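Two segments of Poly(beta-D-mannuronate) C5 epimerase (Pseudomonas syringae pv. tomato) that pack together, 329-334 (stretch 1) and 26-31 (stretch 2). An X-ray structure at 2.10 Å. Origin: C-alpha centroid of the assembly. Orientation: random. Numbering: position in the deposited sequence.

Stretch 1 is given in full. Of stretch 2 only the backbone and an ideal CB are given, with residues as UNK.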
ATOM      1  N   ASN A 329       8.976  -9.060  11.692  1.00 28.71           N
ATOM      2  CA  ASN A 329       8.385  -9.423  10.410  1.00 35.08           C
ATOM      3  C   ASN A 329       8.977 -10.681   9.818  1.00 32.80           C
ATOM      4  O   ASN A 329      10.103 -11.057  10.132  1.00 35.93           O
ATOM      5  CB  ASN A 329       8.533  -8.268   9.415  1.00 32.01           C
ATOM      6  CG  ASN A 329       7.834  -7.017   9.887  1.00 33.14           C
ATOM      7  OD1 ASN A 329       6.609  -6.975   9.938  1.00 32.41           O
ATOM      8  ND2 ASN A 329       8.609  -5.991  10.249  1.00 31.24           N
ATOM      9  N   ILE A 330       8.214 -11.321   8.943  1.00 34.73           N
ATOM     10  CA  ILE A 330       8.713 -12.461   8.192  1.00 31.42           C
ATOM     11  C   ILE A 330       8.649 -12.153   6.701  1.00 37.35           C
ATOM     12  O   ILE A 330       7.582 -11.865   6.148  1.00 36.98           O
ATOM     13  CB  ILE A 330       7.952 -13.766   8.527  1.00 32.12           C
ATOM     14  CG1 ILE A 330       8.160 -14.130  10.002  1.00 32.72           C
ATOM     15  CG2 ILE A 330       8.449 -14.897   7.655  1.00 35.11           C
ATOM     16  CD1 ILE A 330       7.317 -15.302  10.478  1.00 38.73           C
ATOM     17  N   VAL A 331       9.816 -12.189   6.068  1.00 32.61           N
ATOM     18  CA  VAL A 331       9.941 -11.965   4.639  1.00 28.29           C
ATOM     19  C   VAL A 331      10.392 -13.292   4.021  1.00 34.28           C
ATOM     20  O   VAL A 331      11.529 -13.714   4.225  1.00 34.60           O
ATOM     21  CB  VAL A 331      10.965 -10.841   4.377  1.00 28.14           C
ATOM     22  CG1 VAL A 331      11.138 -10.599   2.889  1.00 29.67           C
ATOM     23  CG2 VAL A 331      10.501  -9.560   5.063  1.00 31.90           C
ATOM     24  N   ALA A 332       9.496 -13.964   3.297  1.00 29.03           N
ATOM     25  CA  ALA A 332       9.740 -15.362   2.917  1.00 31.06           C
ATOM     26  C   ALA A 332       9.364 -15.734   1.480  1.00 35.26           C
ATOM     27  O   ALA A 332       8.316 -15.339   0.974  1.00 35.57           O
ATOM     28  CB  ALA A 332       9.047 -16.301   3.894  1.00 35.78           C
ATOM     29  N   TYR A 333      10.230 -16.513   0.838  1.00 33.96           N
ATOM     30  CA  TYR A 333       9.935 -17.121  -0.461  1.00 32.49           C
ATOM     31  C   TYR A 333       9.552 -16.114  -1.550  1.00 35.25           C
ATOM     32  O   TYR A 333       8.762 -16.428  -2.440  1.00 34.10           O
ATOM     33  CB  TYR A 333       8.822 -18.168  -0.327  1.00 37.06           C
ATOM     34  CG  TYR A 333       9.015 -19.163   0.798  1.00 39.63           C
ATOM     35  CD1 TYR A 333      10.051 -20.096   0.765  1.00 39.41           C
ATOM     36  CD2 TYR A 333       8.148 -19.189   1.880  1.00 39.61           C
ATOM     37  CE1 TYR A 333      10.224 -21.013   1.788  1.00 38.45           C
ATOM     38  CE2 TYR A 333       8.311 -20.106   2.908  1.00 37.51           C
ATOM     39  CZ  TYR A 333       9.347 -21.013   2.858  1.00 40.46           C
ATOM     40  OH  TYR A 333       9.500 -21.929   3.882  1.00 43.25           O
ATOM     41  N   ASN A 334      10.098 -14.906  -1.476  1.00 32.44           N
ATOM     42  CA  ASN A 334       9.831 -13.911  -2.505  1.00 34.53           C
ATOM     43  C   ASN A 334      10.815 -14.040  -3.658  1.00 38.10           C
ATOM     44  O   ASN A 334      11.971 -14.411  -3.455  1.00 37.07           O
ATOM     45  CB  ASN A 334       9.896 -12.500  -1.921  1.00 32.51           C
ATOM     46  CG  ASN A 334       8.862 -12.271  -0.841  1.00 33.63           C
ATOM     47  OD1 ASN A 334       7.672 -12.152  -1.129  1.00 32.91           O
ATOM     48  ND2 ASN A 334       9.314 -12.178   0.412  1.00 30.96           N
ATOM     49  N   UNK A  26      13.015 -24.245  12.546  1.00 54.79           N
ATOM     50  CA  UNK A  26      12.057 -24.811  11.595  1.00 56.35           C
ATOM     51  C   UNK A  26      11.553 -23.726  10.650  1.00 52.90           C
ATOM     52  O   UNK A  26      11.624 -22.537  10.974  1.00 49.31           O
ATOM     53  CB  UNK A  26      10.885 -25.464  12.330  1.00 56.35           C
ATOM     54  N   UNK A  27      11.044 -24.126   9.485  1.00 50.38           N
ATOM     55  CA  UNK A  27      10.564 -23.148   8.511  1.00 53.51           C
ATOM     56  C   UNK A  27       9.394 -22.361   9.098  1.00 48.26           C
ATOM     57  O   UNK A  27       8.674 -22.874   9.953  1.00 52.06           O
ATOM     58  CB  UNK A  27      10.148 -23.838   7.210  1.00 53.51           C
ATOM     59  N   UNK A  28       9.233 -21.096   8.679  1.00 46.60           N
ATOM     60  CA  UNK A  28       8.185 -20.269   9.283  1.00 50.62           C
ATOM     61  C   UNK A  28       6.779 -20.762   8.971  1.00 54.96           C
ATOM     62  O   UNK A  28       6.535 -21.344   7.908  1.00 49.69           O
ATOM     63  CB  UNK A  28       8.329 -18.822   8.808  1.00 50.62           C
ATOM     64  N   UNK A  29       5.874 -20.537   9.917  1.00 56.85           N
ATOM     65  CA  UNK A  29       4.460 -20.826   9.731  1.00 54.46           C
ATOM     66  C   UNK A  29       3.795 -19.588   9.151  1.00 52.05           C
ATOM     67  O   UNK A  29       3.724 -18.541   9.795  1.00 54.16           O
ATOM     68  CB  UNK A  29       3.798 -21.245  11.045  1.00 54.46           C
ATOM     69  N   UNK A  30       3.331 -19.701   7.916  1.00 50.18           N
ATOM     70  CA  UNK A  30       2.794 -18.548   7.214  1.00 46.78           C
ATOM     71  C   UNK A  30       1.275 -18.624   7.217  1.00 49.28           C
ATOM     72  O   UNK A  30       0.716 -19.713   7.173  1.00 45.49           O
ATOM     73  CB  UNK A  30       3.334 -18.475   5.784  1.00 46.78           C
ATOM     74  N   UNK A  31       0.606 -17.462   7.296  1.00 46.61           N
ATOM     75  CA  UNK A  31      -0.856 -17.407   7.328  1.00 47.01           C
ATOM     76  C   UNK A  31      -1.457 -18.129   6.131  1.00 47.87           C
ATOM     77  O   UNK A  31      -0.917 -18.056   5.023  1.00 43.58           O
ATOM     78  CB  UNK A  31      -1.336 -15.955   7.359  1.00 47.01           C
TER

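The segment 26-31 is an extended stretch without regular helix or strand, and its part 27-30 runs at 103° to 330-333, end to end. What stretch 1 offers is largely apolar: the CA-to-CB bonds of Ile330 and Ala332 point toward the crossing segment, that of Val331 away, and Tyr333, also directed toward it, adds an aromatic ring tipped by a hydroxyl.

Position 26 has nothing of stretch 1 within 5.5 Å of its ideal CB. Its phi/psi of -82/158 suits almost any residue, and the contact sets no demand on size or polarity. The deposited residue is Ala26, which makes no contact here.

At position 27 the CA-to-CB bond points sideways, and the ideal CB lies 3.9 Å from Tyr333 OH. The hydroxyl is the one polar group close by, so a side chain could pass it with an aliphatic portion and carry a polar end onward; Lys, Arg, Gln or Glu would all be reasonable, and a small residue would also fit. The residue is Lys27. Its CB remains 3.9 Å from Tyr333 OH, a contact of packing. From there chi1 is p, the chain then runs extended through chi2 and chi3 (t) and turns at chi4 (p), which brings NZ to 3.5 Å from the oxygen of water 1 in a weak hydrogen bond. The oxygen of the same water lies 2.7 Å from Tyr333 OH, with the direction of that bond unassigned, and donates a hydrogen bond to the backbone O of position 28, 2.8 Å away, so it links the tyrosine to the backbone of the crossing segment.

Position 28 points toward stretch 1, with its ideal CB 4.0 Å from Ile330 CD1. This is also where the two backbones come nearest, the CA atoms of 330 and 28 being 7.9 Å apart. A compact apolar side chain is favoured, such as Val, Ala or Pro, and phi of -66° is compatible with a proline ring. Pro28 occupies the site. Its CB packs 4.1 Å from Ile330 CG2, while its CD lies 4.2 Å from Tyr333 OH, so the ring spans the space between isoleucine and tyrosine.

At position 29 the CA-to-CB bond turns away, leaving the choice open to polar and apolar residues alike. Val29 is found, and its side chain does not reach stretch 1.

Position 30 again points toward stretch 1, but nothing lies within 5.5 Å of its ideal CB. A longer apolar side chain is needed to reach Ile330, Ala332 and the Tyr333 ring; Leu, Met, Ile or Phe could be considered. Leu30, with chi1 m and chi2 t, bridges the gap by its two methyl groups: CD2 lies 4.0 Å from Ile330 CG2 and CD1 3.6 Å from Tyr333 CE2, at the ring edge near its plane; Ala332 CB lies within reach of both methyls, 4.4 Å from CD1.

Position 31 is out of reach, and phi of -55° would admit proline among many others. Pro31 is present, without contact to stretch 1.

Stretch 2 26-31: AKPVLP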
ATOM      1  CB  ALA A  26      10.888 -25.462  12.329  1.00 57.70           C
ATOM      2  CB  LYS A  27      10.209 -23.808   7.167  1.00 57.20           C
ATOM      3  CG  LYS A  27       9.025 -24.761   7.176  1.00 62.43           C
ATOM      4  CD  LYS A  27       8.906 -25.451   5.818  1.00 66.96           C
ATOM      5  CE  LYS A  27       7.667 -26.329   5.715  1.00 72.40           C
ATOM      6  NZ  LYS A  27       6.411 -25.529   5.626  1.00 75.03           N
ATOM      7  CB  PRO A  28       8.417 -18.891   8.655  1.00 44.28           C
ATOM      8  CG  PRO A  28       9.179 -19.156   7.407  1.00 45.05           C
ATOM      9  CD  PRO A  28      10.052 -20.329   7.725  1.00 46.68           C
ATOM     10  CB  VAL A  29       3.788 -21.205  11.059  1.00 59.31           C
ATOM     11  CG1 VAL A  29       2.288 -21.387  10.865  1.00 61.22           C
ATOM     12  CG2 VAL A  29       4.418 -22.469  11.622  1.00 61.30           C
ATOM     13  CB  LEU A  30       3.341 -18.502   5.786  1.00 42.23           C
ATOM     14  CG  LEU A  30       4.861 -18.365   5.688  1.00 45.10           C
ATOM     15  CD1 LEU A  30       5.311 -18.544   4.258  1.00 49.63           C
ATOM     16  CD2 LEU A  30       5.311 -17.013   6.231  1.00 36.69           C
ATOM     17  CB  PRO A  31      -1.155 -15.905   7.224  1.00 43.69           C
ATOM     18  CG  PRO A  31       0.070 -15.241   7.744  1.00 42.64           C
ATOM     19  CD  PRO A  31       1.215 -16.121   7.362  1.00 39.37           C
TER
HETATM   20  O   HOH W   1       7.330 -22.173   5.399  1.00 46.68           O
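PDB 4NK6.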